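Local atomic coordinates of esterase YbfF (Escherichia coli, PDB entry 3BF7), a protein that probably hydrolyses ester or thioester bonds, as an esterase of the alpha/beta hydrolase family with a helical cap beside its substrate-binding crevice. Residues E189-W194 with L218-Q223; A111-P116 with G204-V209; G27-L32 with Q47-N52; M1-R6 with V72-A77; H14-I19 with N41-I46. The protein carries 1 engineered substitution. All blocks are in the same frame, centred on the assembly; numbering follows the deposited sequence.

Interaction 1 (E189-W194 with L218-Q223)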
# COMPACT_ATOMS: atom_id res chain seq x y z
N GLU A 189 -14.18 -6.81 1.37
CA GLU A 189 -15.25 -7.47 0.64
C GLU A 189 -14.63 -8.79 0.19
O GLU A 189 -13.71 -8.80 -0.62
CB GLU A 189 -15.66 -6.65 -0.58
CG GLU A 189 -16.86 -7.20 -1.33
CD GLU A 189 -18.12 -7.16 -0.49
OE1 GLU A 189 -18.43 -6.08 0.06
OE2 GLU A 189 -18.80 -8.21 -0.37
N LYS A 190 -15.11 -9.91 0.74
CA LYS A 190 -14.56 -11.20 0.37
C LYS A 190 -14.55 -11.42 -1.14
O LYS A 190 -15.50 -11.05 -1.84
CB LYS A 190 -15.32 -12.34 1.05
CG LYS A 190 -15.02 -12.47 2.54
CD LYS A 190 -15.71 -13.70 3.12
CE LYS A 190 -15.30 -13.94 4.56
NZ LYS A 190 -15.67 -12.80 5.45
N ILE A 191 -13.47 -12.01 -1.63
CA ILE A 191 -13.32 -12.26 -3.06
C ILE A 191 -13.20 -13.74 -3.37
O ILE A 191 -12.93 -14.55 -2.48
CB ILE A 191 -12.05 -11.56 -3.61
CG1 ILE A 191 -10.80 -12.13 -2.93
CG2 ILE A 191 -12.14 -10.06 -3.38
CD1 ILE A 191 -9.49 -11.60 -3.50
N PRO A 192 -13.41 -14.12 -4.64
CA PRO A 192 -13.30 -15.53 -5.03
C PRO A 192 -11.83 -15.92 -4.96
O PRO A 192 -10.94 -15.07 -4.98
CB PRO A 192 -13.81 -15.53 -6.47
CG PRO A 192 -14.74 -14.36 -6.52
CD PRO A 192 -13.99 -13.32 -5.73
N ALA A 193 -11.57 -17.22 -4.87
CA ALA A 193 -10.20 -17.70 -4.79
C ALA A 193 -9.41 -17.34 -6.04
O ALA A 193 -9.92 -17.41 -7.17
CB ALA A 193 -10.19 -19.21 -4.59
N TRP A 194 -8.15 -16.95 -5.84
CA TRP A 194 -7.25 -16.63 -6.94
C TRP A 194 -6.26 -17.80 -6.92
O TRP A 194 -5.40 -17.90 -6.04
CB TRP A 194 -6.52 -15.31 -6.68
CG TRP A 194 -5.75 -14.79 -7.87
CD1 TRP A 194 -6.26 -14.48 -9.10
CD2 TRP A 194 -4.36 -14.47 -7.91
NE1 TRP A 194 -5.26 -13.98 -9.91
CE2 TRP A 194 -4.09 -13.96 -9.20
CE3 TRP A 194 -3.32 -14.55 -6.98
CZ2 TRP A 194 -2.81 -13.54 -9.59
CZ3 TRP A 194 -2.05 -14.13 -7.37
CH2 TRP A 194 -1.81 -13.63 -8.66
N LEU A 218 -6.35 -17.98 3.23
CA LEU A 218 -6.23 -19.13 2.33
C LEU A 218 -7.48 -19.39 1.49
O LEU A 218 -7.39 -19.93 0.39
CB LEU A 218 -5.88 -20.39 3.14
CG LEU A 218 -4.52 -20.34 3.83
CD1 LEU A 218 -4.34 -21.58 4.69
CD2 LEU A 218 -3.41 -20.26 2.79
N ALA A 219 -8.64 -19.00 2.00
CA ALA A 219 -9.88 -19.20 1.25
C ALA A 219 -9.88 -18.33 -0.00
O ALA A 219 -10.49 -18.67 -1.01
CB ALA A 219 -11.08 -18.88 2.12
N GLN A 220 -9.18 -17.19 0.07
CA GLN A 220 -9.12 -16.27 -1.05
C GLN A 220 -7.83 -16.39 -1.86
O GLN A 220 -7.82 -16.11 -3.05
CB GLN A 220 -9.32 -14.84 -0.53
CG GLN A 220 -10.70 -14.67 0.10
CD GLN A 220 -10.83 -13.41 0.93
OE1 GLN A 220 -11.36 -12.40 0.46
NE2 GLN A 220 -10.33 -13.46 2.15
N PHE A 221 -6.76 -16.83 -1.19
CA PHE A 221 -5.46 -17.03 -1.83
C PHE A 221 -4.97 -18.41 -1.42
O PHE A 221 -4.08 -18.57 -0.59
CB PHE A 221 -4.49 -15.93 -1.40
CG PHE A 221 -4.85 -14.60 -1.98
CD1 PHE A 221 -4.48 -14.28 -3.28
CD2 PHE A 221 -5.67 -13.72 -1.28
CE1 PHE A 221 -4.94 -13.11 -3.88
CE2 PHE A 221 -6.13 -12.55 -1.88
CZ PHE A 221 -5.76 -12.25 -3.18
N PRO A 222 -5.56 -19.45 -2.03
CA PRO A 222 -5.19 -20.83 -1.72
C PRO A 222 -3.70 -21.13 -1.81
O PRO A 222 -3.17 -21.92 -1.02
CB PRO A 222 -6.03 -21.66 -2.69
CG PRO A 222 -6.32 -20.70 -3.82
CD PRO A 222 -6.57 -19.40 -3.10
N GLN A 223 -3.02 -20.51 -2.78
CA GLN A 223 -1.59 -20.72 -2.97
C GLN A 223 -0.74 -19.62 -2.36
O GLN A 223 0.35 -19.30 -2.85
CB GLN A 223 -1.28 -20.88 -4.46
CG GLN A 223 -1.93 -22.11 -5.08
CD GLN A 223 -1.67 -22.23 -6.57
OE1 GLN A 223 -2.60 -22.44 -7.35
NE2 GLN A 223 -0.41 -22.09 -6.96
O HOH W 1 -12.98 -17.14 -1.39
O HOH W 2 -3.40 -17.93 -4.08

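Interaction 2 (A111-P116 with G204-V209)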
# COMPACT_ATOMS: atom_id res chain seq x y z
N ALA A 111 1.68 -8.91 -1.22
CA ALA A 111 0.90 -8.14 -0.26
C ALA A 111 1.76 -8.01 1.00
O ALA A 111 2.06 -9.01 1.65
CB ALA A 111 -0.40 -8.85 0.05
N ILE A 112 2.13 -6.78 1.33
CA ILE A 112 2.98 -6.51 2.48
C ILE A 112 2.16 -6.15 3.73
O ILE A 112 1.36 -5.21 3.72
CB ILE A 112 3.98 -5.37 2.17
CG1 ILE A 112 4.76 -5.71 0.89
CG2 ILE A 112 4.95 -5.19 3.33
CD1 ILE A 112 5.71 -4.62 0.42
N ASP A 113 2.40 -6.94 4.78
CA ASP A 113 1.74 -6.85 6.08
C ASP A 113 0.26 -6.50 6.03
O ASP A 113 -0.19 -5.48 6.56
CB ASP A 113 2.46 -5.89 7.03
CG ASP A 113 2.22 -6.25 8.48
OD1 ASP A 113 1.81 -5.37 9.27
OD2 ASP A 113 2.42 -7.43 8.84
N ILE A 114 -0.49 -7.40 5.42
CA ILE A 114 -1.92 -7.22 5.26
C ILE A 114 -2.59 -8.56 4.94
O ILE A 114 -1.99 -9.44 4.32
CB ILE A 114 -2.21 -6.21 4.12
CG1 ILE A 114 -3.69 -5.84 4.08
CG2 ILE A 114 -1.76 -6.78 2.78
CD1 ILE A 114 -4.15 -5.06 5.29
N ALA A 115 -3.83 -8.71 5.39
CA ALA A 115 -4.61 -9.91 5.13
C ALA A 115 -5.94 -9.46 4.54
O ALA A 115 -6.42 -8.36 4.82
CB ALA A 115 -4.85 -10.69 6.42
N PRO A 116 -6.56 -10.31 3.69
CA PRO A 116 -7.84 -9.97 3.07
C PRO A 116 -8.97 -10.23 4.06
O PRO A 116 -9.74 -11.19 3.94
CB PRO A 116 -7.89 -10.90 1.86
CG PRO A 116 -7.19 -12.12 2.36
CD PRO A 116 -6.01 -11.55 3.13
N GLY A 204 7.01 -9.55 11.67
CA GLY A 204 6.97 -10.41 12.84
C GLY A 204 6.42 -9.75 14.09
O GLY A 204 5.90 -10.44 14.97
N ASN A 205 6.53 -8.43 14.17
CA ASN A 205 6.02 -7.70 15.32
C ASN A 205 4.74 -6.94 14.98
O ASN A 205 4.49 -5.86 15.51
CB ASN A 205 7.07 -6.71 15.84
CG ASN A 205 8.35 -7.39 16.27
OD1 ASN A 205 8.32 -8.46 16.89
ND2 ASN A 205 9.48 -6.77 15.97
N SER A 206 3.94 -7.51 14.08
CA SER A 206 2.69 -6.90 13.67
C SER A 206 1.56 -7.92 13.69
O SER A 206 1.77 -9.09 13.37
CB SER A 206 2.81 -6.33 12.26
OG SER A 206 1.54 -5.91 11.78
N PRO A 207 0.34 -7.48 14.05
CA PRO A 207 -0.82 -8.37 14.11
C PRO A 207 -1.65 -8.44 12.82
O PRO A 207 -2.65 -9.14 12.78
CB PRO A 207 -1.63 -7.78 15.25
CG PRO A 207 -1.47 -6.31 14.98
CD PRO A 207 0.02 -6.18 14.66
N TYR A 208 -1.24 -7.71 11.79
CA TYR A 208 -2.00 -7.69 10.54
C TYR A 208 -2.19 -9.03 9.84
O TYR A 208 -3.21 -9.24 9.18
CB TYR A 208 -1.38 -6.68 9.57
CG TYR A 208 -1.78 -5.24 9.82
CD1 TYR A 208 -2.70 -4.59 8.99
CD2 TYR A 208 -1.22 -4.51 10.87
CE1 TYR A 208 -3.05 -3.26 9.20
CE2 TYR A 208 -1.57 -3.17 11.09
CZ TYR A 208 -2.48 -2.55 10.26
OH TYR A 208 -2.80 -1.23 10.46
N VAL A 209 -1.23 -9.94 9.96
CA VAL A 209 -1.35 -11.24 9.30
C VAL A 209 -1.20 -12.42 10.26
O VAL A 209 -0.61 -13.45 9.92
CB VAL A 209 -0.31 -11.40 8.16
CG1 VAL A 209 -0.76 -12.50 7.20
CG2 VAL A 209 -0.14 -10.09 7.42
O HOH W 3 1.48 -9.39 10.58

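Interaction 3 (G27-L32 with Q47-N52). Engineered in segment 47-52: Val50 (natural residue Met).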
# COMPACT_ATOMS: atom_id res chain seq x y z
N GLY A 27 -0.37 7.15 3.03
CA GLY A 27 0.89 7.15 2.31
C GLY A 27 0.81 7.89 0.99
O GLY A 27 -0.17 8.58 0.70
N SER A 28 1.86 7.73 0.18
CA SER A 28 1.96 8.36 -1.13
C SER A 28 2.90 7.51 -1.96
O SER A 28 3.54 6.59 -1.44
CB SER A 28 2.52 9.78 -1.00
OG SER A 28 3.83 9.74 -0.48
N LEU A 29 3.01 7.82 -3.25
CA LEU A 29 3.84 7.02 -4.15
C LEU A 29 5.31 6.90 -3.77
O LEU A 29 5.99 5.99 -4.24
CB LEU A 29 3.69 7.51 -5.59
CG LEU A 29 4.18 8.90 -6.01
CD1 LEU A 29 5.70 8.90 -6.13
CD2 LEU A 29 3.55 9.27 -7.34
N ASP A 30 5.80 7.79 -2.93
CA ASP A 30 7.19 7.71 -2.50
C ASP A 30 7.41 6.62 -1.45
O ASP A 30 8.54 6.16 -1.27
CB ASP A 30 7.65 9.05 -1.94
CG ASP A 30 8.19 9.98 -3.01
OD1 ASP A 30 8.04 9.68 -4.21
OD2 ASP A 30 8.78 11.03 -2.64
N ASN A 31 6.35 6.17 -0.77
CA ASN A 31 6.53 5.20 0.30
C ASN A 31 7.16 3.85 -0.04
O ASN A 31 7.85 3.28 0.79
CB ASN A 31 5.23 4.97 1.06
CG ASN A 31 5.48 4.37 2.44
OD1 ASN A 31 6.14 4.98 3.28
ND2 ASN A 31 4.95 3.18 2.67
N LEU A 32 6.91 3.33 -1.24
CA LEU A 32 7.52 2.06 -1.62
C LEU A 32 8.71 2.31 -2.54
O LEU A 32 9.17 1.41 -3.24
CB LEU A 32 6.51 1.13 -2.29
CG LEU A 32 5.55 0.38 -1.35
CD1 LEU A 32 4.72 1.37 -0.54
CD2 LEU A 32 4.65 -0.53 -2.17
N GLN A 47 4.92 3.70 -9.82
CA GLN A 47 4.56 4.00 -8.44
C GLN A 47 3.31 4.87 -8.50
O GLN A 47 3.32 5.92 -9.13
CB GLN A 47 5.70 4.76 -7.75
CG GLN A 47 6.94 3.91 -7.51
CD GLN A 47 8.16 4.73 -7.15
OE1 GLN A 47 9.11 4.83 -7.93
NE2 GLN A 47 8.15 5.33 -5.96
N VAL A 48 2.23 4.43 -7.87
CA VAL A 48 0.99 5.18 -7.91
C VAL A 48 0.60 5.85 -6.60
O VAL A 48 1.00 5.42 -5.52
CB VAL A 48 -0.22 4.28 -8.31
CG1 VAL A 48 0.13 3.43 -9.51
CG2 VAL A 48 -0.64 3.40 -7.13
N ASP A 49 -0.18 6.91 -6.73
CA ASP A 49 -0.77 7.57 -5.57
C ASP A 49 -2.19 7.00 -5.59
O ASP A 49 -2.88 7.09 -6.61
CB ASP A 49 -0.87 9.09 -5.73
CG ASP A 49 0.35 9.83 -5.23
OD1 ASP A 49 1.02 9.35 -4.28
OD2 ASP A 49 0.62 10.93 -5.76
N VAL A 50 -2.60 6.38 -4.50
CA VAL A 50 -3.96 5.84 -4.42
C VAL A 50 -4.92 7.04 -4.42
O VAL A 50 -4.53 8.14 -4.04
CB VAL A 50 -4.13 5.01 -3.13
CG1 VAL A 50 -5.58 4.60 -2.93
CG2 VAL A 50 -3.22 3.78 -3.19
N ARG A 51 -6.16 6.83 -4.85
CA ARG A 51 -7.12 7.92 -4.84
C ARG A 51 -7.16 8.51 -3.44
O ARG A 51 -6.97 7.81 -2.44
CB ARG A 51 -8.52 7.44 -5.25
CG ARG A 51 -9.12 6.36 -4.36
CD ARG A 51 -10.62 6.21 -4.61
NE ARG A 51 -10.91 5.89 -6.00
CZ ARG A 51 -12.10 6.02 -6.57
NH1 ARG A 51 -13.14 6.47 -5.87
NH2 ARG A 51 -12.26 5.72 -7.86
N ASN A 52 -7.37 9.82 -3.37
CA ASN A 52 -7.44 10.55 -2.10
C ASN A 52 -6.12 10.63 -1.35
O ASN A 52 -6.09 11.00 -0.17
CB ASN A 52 -8.53 9.94 -1.21
CG ASN A 52 -9.92 10.14 -1.78
OD1 ASN A 52 -10.70 9.19 -1.90
ND2 ASN A 52 -10.23 11.38 -2.15
O HOH W 4 9.96 7.30 -5.00

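Interaction 4 (M1-R6 with V72-A77)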
# COMPACT_ATOMS: atom_id res chain seq x y z
N MET A 1 -10.75 5.49 -11.83
CA MET A 1 -10.16 6.62 -12.59
C MET A 1 -8.64 6.48 -12.67
O MET A 1 -8.04 5.68 -11.95
CB MET A 1 -10.51 7.96 -11.93
CG MET A 1 -9.48 8.47 -10.94
SD MET A 1 -9.41 7.59 -9.38
CE MET A 1 -9.05 8.95 -8.27
N LYS A 2 -8.04 7.26 -13.56
CA LYS A 2 -6.59 7.25 -13.74
C LYS A 2 -5.94 7.88 -12.52
O LYS A 2 -6.42 8.88 -12.00
CB LYS A 2 -6.23 8.03 -15.01
CG LYS A 2 -6.87 7.47 -16.27
CD LYS A 2 -6.69 8.40 -17.46
CE LYS A 2 -5.23 8.62 -17.79
NZ LYS A 2 -5.06 9.43 -19.03
N LEU A 3 -4.84 7.29 -12.07
CA LEU A 3 -4.13 7.78 -10.89
C LEU A 3 -2.87 8.54 -11.25
O LEU A 3 -2.36 8.42 -12.37
CB LEU A 3 -3.74 6.60 -10.00
CG LEU A 3 -4.87 5.70 -9.50
CD1 LEU A 3 -4.28 4.52 -8.75
CD2 LEU A 3 -5.80 6.51 -8.60
N ASN A 4 -2.39 9.33 -10.30
CA ASN A 4 -1.14 10.04 -10.49
C ASN A 4 -0.07 8.95 -10.33
O ASN A 4 -0.16 8.12 -9.42
CB ASN A 4 -0.95 11.10 -9.41
CG ASN A 4 0.42 11.75 -9.46
OD1 ASN A 4 1.12 11.86 -8.45
ND2 ASN A 4 0.81 12.19 -10.65
N ILE A 5 0.91 8.95 -11.23
CA ILE A 5 1.96 7.95 -11.16
C ILE A 5 3.32 8.52 -11.49
O ILE A 5 3.44 9.60 -12.07
CB ILE A 5 1.71 6.76 -12.13
CG1 ILE A 5 1.99 7.19 -13.58
CG2 ILE A 5 0.29 6.25 -11.99
CD1 ILE A 5 1.06 8.26 -14.11
N ARG A 6 4.34 7.77 -11.09
CA ARG A 6 5.73 8.10 -11.37
C ARG A 6 6.23 6.81 -12.01
O ARG A 6 6.26 5.76 -11.36
CB ARG A 6 6.49 8.36 -10.07
CG ARG A 6 7.94 8.78 -10.27
CD ARG A 6 8.02 10.17 -10.88
NE ARG A 6 7.34 11.17 -10.06
CZ ARG A 6 7.65 11.43 -8.79
NH1 ARG A 6 8.62 10.76 -8.19
NH2 ARG A 6 6.97 12.35 -8.12
N VAL A 72 -6.82 -0.67 -12.90
CA VAL A 72 -7.09 -1.07 -14.28
C VAL A 72 -7.06 0.16 -15.20
O VAL A 72 -6.45 0.13 -16.26
CB VAL A 72 -8.48 -1.74 -14.42
CG1 VAL A 72 -8.78 -2.02 -15.89
CG2 VAL A 72 -8.51 -3.04 -13.63
N ASP A 73 -7.71 1.24 -14.77
CA ASP A 73 -7.75 2.46 -15.57
C ASP A 73 -6.35 3.02 -15.77
O ASP A 73 -6.04 3.59 -16.83
CB ASP A 73 -8.61 3.53 -14.90
CG ASP A 73 -10.08 3.16 -14.85
OD1 ASP A 73 -10.52 2.37 -15.71
OD2 ASP A 73 -10.79 3.68 -13.97
N THR A 74 -5.50 2.87 -14.76
CA THR A 74 -4.14 3.36 -14.83
C THR A 74 -3.32 2.51 -15.81
O THR A 74 -2.53 3.05 -16.59
CB THR A 74 -3.50 3.38 -13.42
OG1 THR A 74 -4.24 4.27 -12.59
CG2 THR A 74 -2.05 3.83 -13.49
N LEU A 75 -3.52 1.20 -15.77
CA LEU A 75 -2.81 0.31 -16.70
C LEU A 75 -3.24 0.64 -18.12
O LEU A 75 -2.42 0.67 -19.04
CB LEU A 75 -3.12 -1.16 -16.41
CG LEU A 75 -2.55 -1.83 -15.15
CD1 LEU A 75 -2.95 -3.30 -15.17
CD2 LEU A 75 -1.04 -1.69 -15.10
N ASP A 76 -4.54 0.86 -18.32
CA ASP A 76 -5.06 1.19 -19.64
C ASP A 76 -4.44 2.49 -20.15
O ASP A 76 -4.10 2.61 -21.33
CB ASP A 76 -6.59 1.32 -19.62
CG ASP A 76 -7.30 -0.02 -19.48
OD1 ASP A 76 -6.66 -1.07 -19.70
OD2 ASP A 76 -8.51 -0.01 -19.17
N ALA A 77 -4.31 3.46 -19.25
CA ALA A 77 -3.74 4.76 -19.61
C ALA A 77 -2.30 4.63 -20.07
O ALA A 77 -1.84 5.40 -20.92
CB ALA A 77 -3.83 5.70 -18.41

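Interaction 5 (H14-I19 with N41-I46)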
# COMPACT_ATOMS: atom_id res chain seq x y z
N HIS A 14 15.06 -7.34 -19.37
CA HIS A 14 15.09 -8.73 -18.94
C HIS A 14 13.79 -9.48 -19.25
O HIS A 14 13.57 -10.58 -18.76
CB HIS A 14 15.38 -8.81 -17.45
CG HIS A 14 16.75 -8.33 -17.08
ND1 HIS A 14 17.87 -9.12 -17.18
CD2 HIS A 14 17.18 -7.13 -16.62
CE1 HIS A 14 18.93 -8.43 -16.81
NE2 HIS A 14 18.54 -7.22 -16.47
N ASN A 15 12.94 -8.86 -20.07
CA ASN A 15 11.67 -9.46 -20.46
C ASN A 15 10.78 -9.79 -19.26
O ASN A 15 10.11 -10.82 -19.25
CB ASN A 15 11.93 -10.73 -21.29
CG ASN A 15 10.75 -11.12 -22.14
OD1 ASN A 15 9.65 -11.36 -21.64
ND2 ASN A 15 10.96 -11.19 -23.45
N ASN A 16 10.79 -8.92 -18.26
CA ASN A 16 9.96 -9.12 -17.07
C ASN A 16 8.73 -8.23 -17.16
O ASN A 16 8.75 -7.18 -17.79
CB ASN A 16 10.72 -8.76 -15.79
CG ASN A 16 11.89 -9.67 -15.52
OD1 ASN A 16 11.78 -10.90 -15.63
ND2 ASN A 16 13.02 -9.09 -15.14
N SER A 17 7.65 -8.66 -16.51
CA SER A 17 6.43 -7.87 -16.50
C SER A 17 6.73 -6.62 -15.68
O SER A 17 7.56 -6.65 -14.77
CB SER A 17 5.29 -8.64 -15.82
OG SER A 17 4.99 -9.85 -16.49
N PRO A 18 6.08 -5.50 -16.01
CA PRO A 18 6.34 -4.28 -15.24
C PRO A 18 5.79 -4.48 -13.83
O PRO A 18 4.94 -5.34 -13.62
CB PRO A 18 5.57 -3.21 -16.02
CG PRO A 18 4.42 -4.00 -16.60
CD PRO A 18 5.10 -5.26 -17.08
N ILE A 19 6.28 -3.68 -12.89
CA ILE A 19 5.83 -3.77 -11.50
C ILE A 19 5.15 -2.48 -11.06
O ILE A 19 5.71 -1.40 -11.20
CB ILE A 19 7.00 -4.08 -10.54
CG1 ILE A 19 7.57 -5.47 -10.84
CG2 ILE A 19 6.54 -3.97 -9.09
CD1 ILE A 19 8.77 -5.85 -9.98
N ASN A 41 16.10 -2.02 -11.57
CA ASN A 41 17.32 -2.52 -12.21
C ASN A 41 16.95 -3.46 -13.35
O ASN A 41 17.65 -3.53 -14.36
CB ASN A 41 18.20 -3.26 -11.19
CG ASN A 41 18.96 -2.31 -10.28
OD1 ASN A 41 19.80 -1.53 -10.74
ND2 ASN A 41 18.68 -2.38 -8.99
N ASP A 42 15.84 -4.18 -13.18
CA ASP A 42 15.40 -5.14 -14.19
C ASP A 42 13.90 -5.16 -14.49
O ASP A 42 13.40 -6.14 -15.04
CB ASP A 42 15.89 -6.54 -13.80
CG ASP A 42 15.51 -6.92 -12.39
OD1 ASP A 42 15.12 -6.03 -11.60
OD2 ASP A 42 15.64 -8.12 -12.05
N HIS A 43 13.19 -4.10 -14.12
CA HIS A 43 11.75 -4.01 -14.38
C HIS A 43 11.35 -2.57 -14.63
O HIS A 43 11.95 -1.65 -14.09
CB HIS A 43 10.90 -4.45 -13.19
CG HIS A 43 11.15 -5.84 -12.71
ND1 HIS A 43 12.21 -6.17 -11.90
CD2 HIS A 43 10.45 -6.99 -12.90
CE1 HIS A 43 12.15 -7.45 -11.60
NE2 HIS A 43 11.09 -7.97 -12.19
N ASN A 44 10.31 -2.38 -15.44
CA ASN A 44 9.77 -1.04 -15.61
C ASN A 44 8.98 -0.91 -14.32
O ASN A 44 8.36 -1.88 -13.87
CB ASN A 44 8.82 -0.95 -16.81
CG ASN A 44 9.56 -0.91 -18.13
OD1 ASN A 44 10.74 -0.59 -18.19
ND2 ASN A 44 8.84 -1.22 -19.21
N ILE A 45 9.01 0.27 -13.71
CA ILE A 45 8.30 0.49 -12.45
C ILE A 45 7.25 1.58 -12.56
O ILE A 45 7.45 2.57 -13.26
CB ILE A 45 9.29 0.91 -11.33
CG1 ILE A 45 10.37 -0.16 -11.15
CG2 ILE A 45 8.53 1.16 -10.03
CD1 ILE A 45 9.85 -1.51 -10.72
N ILE A 46 6.13 1.37 -11.88
CA ILE A 46 5.06 2.35 -11.84
C ILE A 46 4.66 2.52 -10.37
O ILE A 46 4.16 1.58 -9.74
CB ILE A 46 3.80 1.91 -12.63
CG1 ILE A 46 4.15 1.69 -14.11
CG2 ILE A 46 2.71 2.97 -12.51
CD1 ILE A 46 4.78 0.34 -14.40
O HOH W 5 12.83 -6.52 -17.88
O HOH W 6 9.13 -4.38 -17.26
O HOH W 7 14.96 -10.20 -13.48

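Interaction 1 (E189-W194 with L218-Q223)
Gln220 offers the loop 189-194 two acceptors, its side-chain OE1 and its backbone O. OE1 takes the amide of Ile191 (N to OE1 3.0 Å, 165° at the hydrogen), with the donor in the carbonyl plane on a lone pair. The backbone O receives Trp194 N at 2.9 Å, this time with the donor 31° above the carbonyl plane. Beside these bonds, Ile191 CD1 reaches the Phe221 ring at CZ (3.8 Å), and Trp194 CE3 comes to that ring's edge in plane, 3.8 Å from Phe221 CE1. Ala193 CB lies against Pro222 CD. Water 1 joins Ile191 O to Ala219 O, and water 2 links Trp194 O with Gln223 N. Further out, Trp188 NE1 also donates to Gln220 OE1, while NE2 is anchored by Asp216 O and Pro116 O, so both the oxygen and the nitrogen of the side-chain amide are held. Helix 90-101 meets Ile191, Trp194 and Phe221. The last turn of helix 214-220 and Phe221 thus pack against the loop leading into strand 198-201 of the alpha/beta hydrolase sheet.

Interaction 2 (A111-P116 with G204-V209)
Ser206 makes the polar link of the loop 204-209: with OG anti to its backbone N (chi1 171°), it donates to Asp113 OD1 at 2.6 Å, on the syn lone pair of that oxygen. The same OG accepts a weak bond from Tyr208 N. Tyr208 then turns its CB toward Asp113, 3.5 Å from OD1, with carboxylate and ring planes 50° apart; Ile114 CD1 touches the ring edge, 4.0 Å from Tyr208 CD1. At Val209, the CG2 branch packs 3.4 Å from Ile114 N, and the backbone N donates to water 3, which also bonds Asp113 OD2. His234 ND1 shares OD1, and Gly203 N bonds OD2, so both carboxylate oxygens are multiply gripped, consistent with Asp113 as the acid of a Ser89-His234-Asp113 triad. An alanine at Asp113 would probably loosen Ser206 and leave His234 poorly oriented, since the shared acceptor OD1 would be gone. The site lies just past strand 106-112, which runs between strands 83-88 and 198-201, with helix 236-239 against Asp113 and helix 90-101 against Ile114.

Interaction 3 (G27-L32 with Q47-N52)
Leu29 holds an uncommon conformation, with CG in the crowded position between the backbone N and the carbonyl carbon (chi1 66°). This turns the branched end over the carboxylate of Asp49: Leu29 CG lies 3.6 Å from Asp49 OD1, and CD2 is 3.7 Å from OD2. The two side chains cross obliquely, apolar branch over the carboxylate, while Leu29 CB rests 3.4 Å from Val48 O. Asp49, its CG anti to the carbonyl carbon and chi1 at -91°, points OD1 at the backbone of the turn. There it accepts Leu29 N at 2.7 Å, 150° at the hydrogen, the donor standing above the carboxylate plane. Leu55 N bonds OD2, so the acid joins two loops through separate oxygens. Gln47 serves the carbonyl of Leu29. Extended beyond CG, its chain delivers NE2 to Leu29 O at 2.8 Å; the acceptor lies near the amide plane, although NE2 itself stands above the carbonyl plane. Water 4, accepting from NE2, passes the link on to Asp30 OD1. An alanine at Asp49 would probably unfasten the start of the turn, because Leu29 N would lose its acceptor and Leu55 N its partner. Ser28 to Asn31 form a type I beta turn, closed by Asn31 N to Ser28 O, that leads into helix 33-39. It docks at the C-terminal end of the parallel strands, where the active-site loops of alpha/beta hydrolases gather.

Interaction 4 (M1-R6 with V72-A77)
Asp73 and Thr74 share one first torsion: Asp73 CG (chi1 -67°) and Thr74 OG1 (chi1 -62°) both stand anti to the carbonyl carbon, beside their backbone N, and successive helix positions thus offer an acceptor to the N-terminal chain. Asp73 OD2 takes the N-terminal amino group, Met1 N, at 2.8 Å through its anti lone pair, a salt bridge if that amine is protonated, as would be expected. Asp70 OD2 bonds the same nitrogen, so the terminus sits between two acids of one helix, which would probably stabilise its positive charge. Asp73 OD1, for its part, is held by Gln69 NE2.

Thr74 OG1 accepts Leu3 N at 3.1 Å, with 148° at the hydrogen, and it also bonds Asp70 O, one turn back in the helix. Its methyl, anti to the backbone N, meets Ile5 CG2 tip to tip at 3.7 Å. Lys2 bends at chi3 and lies along Ala77, bringing Lys2 CE tightly against Ala77 CB at 3.3 Å. Leu3 and Ile5 also touch strand 45-48. Helix 64-78 here holds the N-terminal chain where it leads into antiparallel edge strand 5-8 and begins to pack on that strand through Ile5, as a helix flanking the alpha/beta hydrolase sheet.

Interaction 5 (H14-I19 with N41-I46)
Two bonds grip Asp42 O: Asn16 ND2 donates at 3.0 Å, nearly straight (172°) and in the carbonyl plane, and water 5 donates as well while accepting from His14 N and Asn16 N. The acceptor lies in the Asn16 amide plane, and ND2 also donates to water 7, bound in turn to Asp42 OD2. The same nitrogen lies over one face of the His43 ring, the amide plane tilted 24° from the ring. Against the opposite face comes Ile19 CD1, a CH-pi contact 3.6 Å from the centroid. Leu39 O holds His43 ND1, fixing the ring's rotation. From here the segments become parallel neighbours in the alpha/beta hydrolase sheet: Ile19 N donates to Asn44 O (2.9 Å, 170°), and Ile46 N to Ile19 O at 2.9 Å. Ile45 CD1 packs on Ile19 CB at 3.8 Å, on the sheet face covered by helix 33-39. Pro18 CB meets Ile46 CD1 at 4.0 Å, while Arg249 of helix 241-253 forms a salt bridge with Asp42 OD1.

Overall arrangement
Interaction 2 is the most buried and gathers its polar bonds on one carboxylate; the other four are partly buried. Interactions 1 and 5 lie farthest out, their centres about 19 Å from the chain's centre, against about 7 Å for interaction 3. Interaction 1 adjoins interaction 2, Gln220 NE2 reaching Pro116 O at 2.9 Å, but relies on backbone amides and aromatic packing. Interactions 3 and 5 share strand 45-48: interaction 5 uses backbone pairing where the strand begins, interaction 3 side-chain-to-backbone bonds where it ends. Interaction 4 brings a terminal charge and a helix to neighbouring strand 5-8, and touches interactions 3 and 5: Arg6 N meets Gln47 O at 2.9 Å, and Ile5 packs on Ile46.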